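Local atomic coordinates of amino acid adenylation domain-containing protein (Bacillus stratosphericus LAMA 585, PDB entry 6ULY), a protein that probably selects a keto acid and activates it as an acyl adenylate, acting as the adenylation domain of a nonribosomal depsipeptide synthetase module. Residues L127-L132 against A152-L157; K283-G288 against H315-H320. All coordinates share one frame; numbering follows the deposited sequence.

Contact 1 of 2, residues L127-L132 against A152-L157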
ATOM      1  N   LEU A 127     -10.429 -21.303  14.478  1.00 47.51           N
ATOM      2  CA  LEU A 127     -10.466 -21.771  15.852  1.00 44.01           C
ATOM      3  C   LEU A 127     -10.699 -20.568  16.752  1.00 47.62           C
ATOM      4  O   LEU A 127     -10.022 -19.544  16.606  1.00 44.69           O
ATOM      5  CB  LEU A 127      -9.154 -22.468  16.208  1.00 46.41           C
ATOM      6  CG  LEU A 127      -9.182 -23.658  17.159  1.00 49.94           C
ATOM      7  CD1 LEU A 127     -10.146 -24.722  16.674  1.00 52.93           C
ATOM      8  CD2 LEU A 127      -7.777 -24.216  17.279  1.00 48.03           C
ATOM      9  N   THR A 128     -11.647 -20.689  17.679  1.00 47.73           N
ATOM     10  CA  THR A 128     -12.109 -19.531  18.431  1.00 51.07           C
ATOM     11  C   THR A 128     -12.629 -19.982  19.792  1.00 53.92           C
ATOM     12  O   THR A 128     -12.437 -21.131  20.203  1.00 55.51           O
ATOM     13  CB  THR A 128     -13.184 -18.774  17.638  1.00 47.95           C
ATOM     14  OG1 THR A 128     -13.802 -17.791  18.478  1.00 52.32           O
ATOM     15  CG2 THR A 128     -14.244 -19.735  17.120  1.00 48.84           C
ATOM     16  N   ASP A 129     -13.282 -19.056  20.488  1.00 58.85           N
ATOM     17  CA  ASP A 129     -13.873 -19.259  21.801  1.00 50.10           C
ATOM     18  C   ASP A 129     -15.364 -19.547  21.698  1.00 53.27           C
ATOM     19  O   ASP A 129     -16.012 -19.256  20.691  1.00 49.74           O
ATOM     20  CB  ASP A 129     -13.687 -18.015  22.668  1.00 50.01           C
ATOM     21  CG  ASP A 129     -12.258 -17.767  23.012  1.00 52.79           C
ATOM     22  OD1 ASP A 129     -11.536 -18.757  23.231  1.00 62.56           O
ATOM     23  OD2 ASP A 129     -11.858 -16.586  23.063  1.00 52.66           O
ATOM     24  N   ASP A 130     -15.915 -20.085  22.787  1.00 57.48           N
ATOM     25  CA  ASP A 130     -17.365 -20.183  22.886  1.00 54.68           C
ATOM     26  C   ASP A 130     -18.004 -18.799  22.891  1.00 52.71           C
ATOM     27  O   ASP A 130     -19.093 -18.613  22.336  1.00 53.63           O
ATOM     28  CB  ASP A 130     -17.757 -20.961  24.144  1.00 55.85           C
ATOM     29  CG  ASP A 130     -17.582 -22.465  23.986  1.00 57.21           C
ATOM     30  OD1 ASP A 130     -17.945 -23.006  22.920  1.00 57.95           O
ATOM     31  OD2 ASP A 130     -17.090 -23.110  24.934  1.00 62.75           O
ATOM     32  N   SER A 131     -17.333 -17.814  23.493  1.00 49.96           N
ATOM     33  CA  SER A 131     -17.849 -16.451  23.530  1.00 54.23           C
ATOM     34  C   SER A 131     -17.815 -15.760  22.169  1.00 57.89           C
ATOM     35  O   SER A 131     -18.452 -14.712  22.016  1.00 64.10           O
ATOM     36  CB  SER A 131     -17.055 -15.623  24.546  1.00 55.36           C
ATOM     37  OG  SER A 131     -15.745 -15.355  24.075  1.00 64.88           O
ATOM     38  N   LEU A 132     -17.098 -16.312  21.184  1.00 55.37           N
ATOM     39  CA  LEU A 132     -17.001 -15.712  19.861  1.00 51.06           C
ATOM     40  C   LEU A 132     -17.551 -16.573  18.735  1.00 52.03           C
ATOM     41  O   LEU A 132     -17.773 -16.045  17.639  1.00 54.71           O
ATOM     42  CB  LEU A 132     -15.539 -15.389  19.515  1.00 53.90           C
ATOM     43  CG  LEU A 132     -14.894 -14.145  20.120  1.00 57.95           C
ATOM     44  CD1 LEU A 132     -13.445 -14.060  19.663  1.00 54.80           C
ATOM     45  CD2 LEU A 132     -15.649 -12.884  19.731  1.00 59.89           C
ATOM     46  N   ALA A 152     -14.912 -24.352  18.386  1.00 49.01           N
ATOM     47  CA  ALA A 152     -14.504 -23.765  19.652  1.00 50.50           C
ATOM     48  C   ALA A 152     -13.499 -24.669  20.354  1.00 47.71           C
ATOM     49  O   ALA A 152     -13.495 -25.890  20.172  1.00 48.61           O
ATOM     50  CB  ALA A 152     -15.713 -23.532  20.557  1.00 49.12           C
ATOM     51  N   VAL A 153     -12.650 -24.049  21.174  1.00 42.68           N
ATOM     52  CA  VAL A 153     -11.583 -24.772  21.857  1.00 46.89           C
ATOM     53  C   VAL A 153     -12.074 -25.408  23.155  1.00 50.49           C
ATOM     54  O   VAL A 153     -11.729 -26.555  23.453  1.00 50.44           O
ATOM     55  CB  VAL A 153     -10.401 -23.818  22.106  1.00 47.31           C
ATOM     56  CG1 VAL A 153      -9.470 -24.378  23.169  1.00 52.10           C
ATOM     57  CG2 VAL A 153      -9.643 -23.568  20.811  1.00 50.38           C
ATOM     58  N   GLU A 154     -12.858 -24.683  23.955  1.00 46.81           N
ATOM     59  CA  GLU A 154     -13.317 -25.216  25.239  1.00 55.50           C
ATOM     60  C   GLU A 154     -13.941 -26.600  25.116  1.00 49.33           C
ATOM     61  O   GLU A 154     -13.558 -27.494  25.884  1.00 50.26           O
ATOM     62  CB  GLU A 154     -14.300 -24.233  25.890  1.00 46.57           C
ATOM     63  CG  GLU A 154     -13.668 -22.929  26.364  1.00 50.35           C
ATOM     64  CD  GLU A 154     -13.663 -21.849  25.288  1.00 53.76           C
ATOM     65  OE1 GLU A 154     -13.800 -22.191  24.097  1.00 48.05           O
ATOM     66  OE2 GLU A 154     -13.532 -20.656  25.640  1.00 52.59           O
ATOM     67  N   PRO A 155     -14.867 -26.854  24.191  1.00 51.66           N
ATOM     68  CA  PRO A 155     -15.360 -28.229  24.013  1.00 57.14           C
ATOM     69  C   PRO A 155     -14.257 -29.264  23.850  1.00 61.36           C
ATOM     70  O   PRO A 155     -14.424 -30.410  24.289  1.00 62.32           O
ATOM     71  CB  PRO A 155     -16.215 -28.126  22.742  1.00 63.23           C
ATOM     72  CG  PRO A 155     -16.628 -26.698  22.671  1.00 61.75           C
ATOM     73  CD  PRO A 155     -15.484 -25.914  23.239  1.00 53.82           C
ATOM     74  N   MET A 156     -13.133 -28.898  23.226  1.00 60.46           N
ATOM     75  CA  MET A 156     -12.052 -29.857  23.025  1.00 57.65           C
ATOM     76  C   MET A 156     -11.319 -30.162  24.323  1.00 55.80           C
ATOM     77  O   MET A 156     -10.730 -31.241  24.456  1.00 54.23           O
ATOM     78  CB  MET A 156     -11.067 -29.330  21.980  1.00 53.80           C
ATOM     79  CG  MET A 156     -11.697 -29.015  20.637  1.00 53.98           C
ATOM     80  SD  MET A 156     -10.552 -28.307  19.432  1.00 53.78           S
ATOM     81  CE  MET A 156     -11.666 -27.944  18.080  1.00 49.32           C
ATOM     82  N   LEU A 157     -11.345 -29.238  25.288  1.00 56.01           N
ATOM     83  CA  LEU A 157     -10.651 -29.461  26.549  1.00 58.63           C
ATOM     84  C   LEU A 157     -11.209 -30.645  27.324  1.00 58.09           C
ATOM     85  O   LEU A 157     -10.572 -31.089  28.286  1.00 58.67           O
ATOM     86  CB  LEU A 157     -10.719 -28.207  27.426  1.00 58.86           C
ATOM     87  CG  LEU A 157      -9.635 -27.147  27.221  1.00 62.17           C
ATOM     88  CD1 LEU A 157      -9.837 -25.996  28.192  1.00 59.23           C
ATOM     89  CD2 LEU A 157      -8.240 -27.738  27.394  1.00 63.28           C
TER

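Contact 2 of 2, residues K283-G288 against H315-H320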
ATOM      1  N   LYS A 283      -3.259  11.684  39.755  1.00 59.47           N
ATOM      2  CA  LYS A 283      -4.081  12.028  40.910  1.00 59.41           C
ATOM      3  C   LYS A 283      -4.420  10.785  41.724  1.00 55.49           C
ATOM      4  O   LYS A 283      -4.175  10.732  42.935  1.00 54.68           O
ATOM      5  CB  LYS A 283      -5.359  12.734  40.454  1.00 57.76           C
ATOM      6  N   GLU A 284      -4.978   9.768  41.068  1.00 52.49           N
ATOM      7  CA  GLU A 284      -5.374   8.553  41.764  1.00 50.79           C
ATOM      8  C   GLU A 284      -4.186   7.661  42.103  1.00 54.76           C
ATOM      9  O   GLU A 284      -4.306   6.806  42.989  1.00 54.57           O
ATOM     10  CB  GLU A 284      -6.404   7.770  40.936  1.00 51.77           C
ATOM     11  CG  GLU A 284      -6.213   7.825  39.424  1.00 66.10           C
ATOM     12  CD  GLU A 284      -6.925   9.009  38.766  1.00 59.49           C
ATOM     13  OE1 GLU A 284      -8.175   9.053  38.791  1.00 53.83           O
ATOM     14  OE2 GLU A 284      -6.230   9.896  38.224  1.00 57.56           O
ATOM     15  N   ILE A 285      -3.044   7.848  41.437  1.00 51.27           N
ATOM     16  CA  ILE A 285      -1.842   7.116  41.824  1.00 50.49           C
ATOM     17  C   ILE A 285      -1.268   7.687  43.111  1.00 46.68           C
ATOM     18  O   ILE A 285      -0.749   6.951  43.957  1.00 46.31           O
ATOM     19  CB  ILE A 285      -0.801   7.140  40.691  1.00 47.72           C
ATOM     20  CG1 ILE A 285      -1.242   6.239  39.537  1.00 52.23           C
ATOM     21  CG2 ILE A 285       0.561   6.708  41.218  1.00 38.94           C
ATOM     22  CD1 ILE A 285      -0.457   6.464  38.251  1.00 48.88           C
ATOM     23  N   SER A 286      -1.336   9.009  43.273  1.00 47.11           N
ATOM     24  CA  SER A 286      -0.859   9.644  44.493  1.00 52.49           C
ATOM     25  C   SER A 286      -1.775   9.379  45.680  1.00 52.13           C
ATOM     26  O   SER A 286      -1.429   9.762  46.801  1.00 49.00           O
ATOM     27  CB  SER A 286      -0.713  11.153  44.282  1.00 53.74           C
ATOM     28  OG  SER A 286      -1.982  11.782  44.204  1.00 62.51           O
ATOM     29  N   SER A 287      -2.929   8.746  45.459  1.00 50.23           N
ATOM     30  CA  SER A 287      -3.832   8.346  46.532  1.00 51.37           C
ATOM     31  C   SER A 287      -4.040   6.836  46.551  1.00 48.38           C
ATOM     32  O   SER A 287      -4.992   6.351  47.169  1.00 47.22           O
ATOM     33  CB  SER A 287      -5.176   9.065  46.396  1.00 50.24           C
ATOM     34  OG  SER A 287      -4.998  10.472  46.402  1.00 61.40           O
ATOM     35  N   GLY A 288      -3.173   6.085  45.874  1.00 51.71           N
ATOM     36  CA  GLY A 288      -3.213   4.642  45.879  1.00 47.38           C
ATOM     37  C   GLY A 288      -2.012   4.047  46.599  1.00 47.82           C
ATOM     38  O   GLY A 288      -1.114   4.742  47.072  1.00 46.85           O
ATOM     39  N   HIS A 315       8.989   8.579  37.728  1.00 52.68           N
ATOM     40  CA  HIS A 315       8.829   9.521  38.830  1.00 56.93           C
ATOM     41  C   HIS A 315       7.523   9.268  39.574  1.00 57.40           C
ATOM     42  O   HIS A 315       7.501   9.204  40.809  1.00 57.41           O
ATOM     43  CB  HIS A 315       8.885  10.950  38.286  1.00 63.80           C
ATOM     44  CG  HIS A 315       8.851  12.011  39.341  1.00 75.42           C
ATOM     45  ND1 HIS A 315       7.709  12.721  39.646  1.00 73.99           N
ATOM     46  CD2 HIS A 315       9.822  12.496  40.150  1.00 85.45           C
ATOM     47  CE1 HIS A 315       7.976  13.591  40.604  1.00 76.31           C
ATOM     48  NE2 HIS A 315       9.252  13.474  40.928  1.00 76.18           N
ATOM     49  N   LEU A 316       6.425   9.096  38.833  1.00 54.73           N
ATOM     50  CA  LEU A 316       5.127   8.889  39.466  1.00 57.84           C
ATOM     51  C   LEU A 316       5.114   7.625  40.314  1.00 56.49           C
ATOM     52  O   LEU A 316       4.490   7.591  41.382  1.00 47.59           O
ATOM     53  CB  LEU A 316       4.027   8.815  38.406  1.00 54.53           C
ATOM     54  CG  LEU A 316       3.537  10.132  37.804  1.00 67.20           C
ATOM     55  CD1 LEU A 316       2.597   9.862  36.643  1.00 63.73           C
ATOM     56  CD2 LEU A 316       2.844  10.985  38.851  1.00 75.12           C
ATOM     57  N   LEU A 317       5.783   6.570  39.853  1.00 50.22           N
ATOM     58  CA  LEU A 317       5.714   5.270  40.507  1.00 52.75           C
ATOM     59  C   LEU A 317       6.875   5.008  41.458  1.00 45.16           C
ATOM     60  O   LEU A 317       6.894   3.958  42.107  1.00 44.61           O
ATOM     61  CB  LEU A 317       5.653   4.157  39.456  1.00 45.65           C
ATOM     62  CG  LEU A 317       4.434   4.171  38.532  1.00 49.99           C
ATOM     63  CD1 LEU A 317       4.478   2.975  37.592  1.00 50.64           C
ATOM     64  CD2 LEU A 317       3.135   4.179  39.323  1.00 52.58           C
ATOM     65  N   ALA A 318       7.840   5.922  41.555  1.00 44.87           N
ATOM     66  CA  ALA A 318       8.922   5.768  42.525  1.00 43.26           C
ATOM     67  C   ALA A 318       8.415   5.578  43.949  1.00 53.53           C
ATOM     68  O   ALA A 318       8.858   4.627  44.615  1.00 51.94           O
ATOM     69  CB  ALA A 318       9.861   6.978  42.432  1.00 43.51           C
ATOM     70  N   PRO A 319       7.503   6.405  44.473  1.00 53.51           N
ATOM     71  CA  PRO A 319       7.018   6.169  45.846  1.00 51.65           C
ATOM     72  C   PRO A 319       6.403   4.797  46.049  1.00 50.21           C
ATOM     73  O   PRO A 319       6.384   4.311  47.186  1.00 56.63           O
ATOM     74  CB  PRO A 319       5.985   7.288  46.058  1.00 52.78           C
ATOM     75  CG  PRO A 319       5.649   7.791  44.688  1.00 55.28           C
ATOM     76  CD  PRO A 319       6.898   7.611  43.880  1.00 50.60           C
ATOM     77  N   HIS A 320       5.911   4.148  44.995  1.00 47.35           N
ATOM     78  CA  HIS A 320       5.322   2.820  45.115  1.00 42.92           C
ATOM     79  C   HIS A 320       6.351   1.703  44.965  1.00 39.03           C
ATOM     80  O   HIS A 320       5.967   0.538  44.810  1.00 39.06           O
ATOM     81  CB  HIS A 320       4.201   2.649  44.084  1.00 42.84           C
ATOM     82  CG  HIS A 320       3.098   3.652  44.223  1.00 52.34           C
ATOM     83  ND1 HIS A 320       2.082   3.519  45.146  1.00 49.57           N
ATOM     84  CD2 HIS A 320       2.855   4.808  43.561  1.00 50.60           C
ATOM     85  CE1 HIS A 320       1.259   4.549  45.044  1.00 46.23           C
ATOM     86  NE2 HIS A 320       1.707   5.346  44.090  1.00 50.10           N
TER

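Contact 1 of 2, residues L127-L132 against A152-L157
Thr128 and Val153 are joined through their backbones, Val153 N donating to Thr128 O at 3.1 Å. The same oxygen takes a CA-H...O contact from the preceding residue, with Ala152 CA 3.4 Å from Thr128 O. One carbonyl thus serves two neighbouring residues, where strands 125-128 and 150-152 pair in parallel at the edge of a mixed sheet. Beside this bond Leu127 and Val153 cross at about a right angle, Leu127 CG resting on Val153 CG2 at 3.7 Å. Met156, extended beyond CG, brings its terminal methyl across the leucine, CE lying 3.8 Å from Leu127 CD1. Branched and flexible apolar chains suit this side, which Ala84 of helix 78-91 and Val56 of helix 46-62 help to bury.

Farther along both segments the contact turns acidic. Glu154 bends at chi2 (89°), which swings CD, and its OE1 accepts Asp130 N at 3.3 Å, the donor standing above the carboxylate plane, 41° out of it. Asp130 and Glu154 also reach toward each other tip to tip, their carboxylates only 22° from coplanar and Asp130 OD2 3.5 Å from Glu154 OE1. Alanine is small enough for Asp130 OD1 to come within 3.3 Å of Ala152 CB. Asp129 adds a third acid, with OD1 3.7 Å from Glu154 OE2. Farther out, the backbone N-H groups of Ser76 and Ser77, just ahead of helix 78-91, hold Asp129 OD2, while the buried OD1 has no partner in the model. Glu154 is thus near two other acids, and each pair would be expected to repel. The start of helix 130-137 may offset part of that cost at Glu154, yet the ionisation of one acid could still be shifted toward the protonated form.

Contact 2 of 2, residues K283-G288 against H315-H320
A type I beta turn running from Ile285 to Gly288, overlapping helix 282-285, receives the imidazole of His320, which follows helix 307-317. His320 NE2 donates to Ile285 O at 2.9 Å. The oxygen lies close to the plane of the ring, whereas the nitrogen stands above the plane of the carbonyl, 41° out of it, and the bond is bent, with 132° at the hydrogen. Gly288 O also lies in the ring plane, 3.1 Å from His320 CE1, whose slightly polarised C-H may add a weak attraction. Histidine suits the place because its flat ring carries an N-H at the edge.

Within the turn, Ile285 O also accepts a weak bond from Gly288 N, which ties the histidine's acceptor to the turn itself. The two helix ends belong to the part of the AMP-binding fold around the mixed sheet that contains strands 267-270 and 297-301. Ile285 turns its CG2 anti to the backbone N, toward the second helix. That methyl lies 3.4 Å from His320 NE2 and 4.1 Å from Leu317 CD2. Leu257 of helix 255-262 touches both Ile285 and Leu317, and Trp290 meets the His320 ring edge-to-face.

From the N terminus the chain first reaches contact 1, which closes a short loop: strand 125-128 runs into helix 130-137, and the chain returns through strand 150-152 to pair beside its start. The chain then passes through strand 173-178 and strands 214-217, 240-243 and 267-270 of a second sheet before contact 2 opens. That second loop runs from helix 282-285 through strand 297-301 and back along helix 307-317. The loops lie in series, neither nesting nor crossing. Contact 1 lies at the edge strand of one mixed sheet, contact 2 joins helices packed near another. Their centres are 40 Å apart and their nearest atoms about 29 Å.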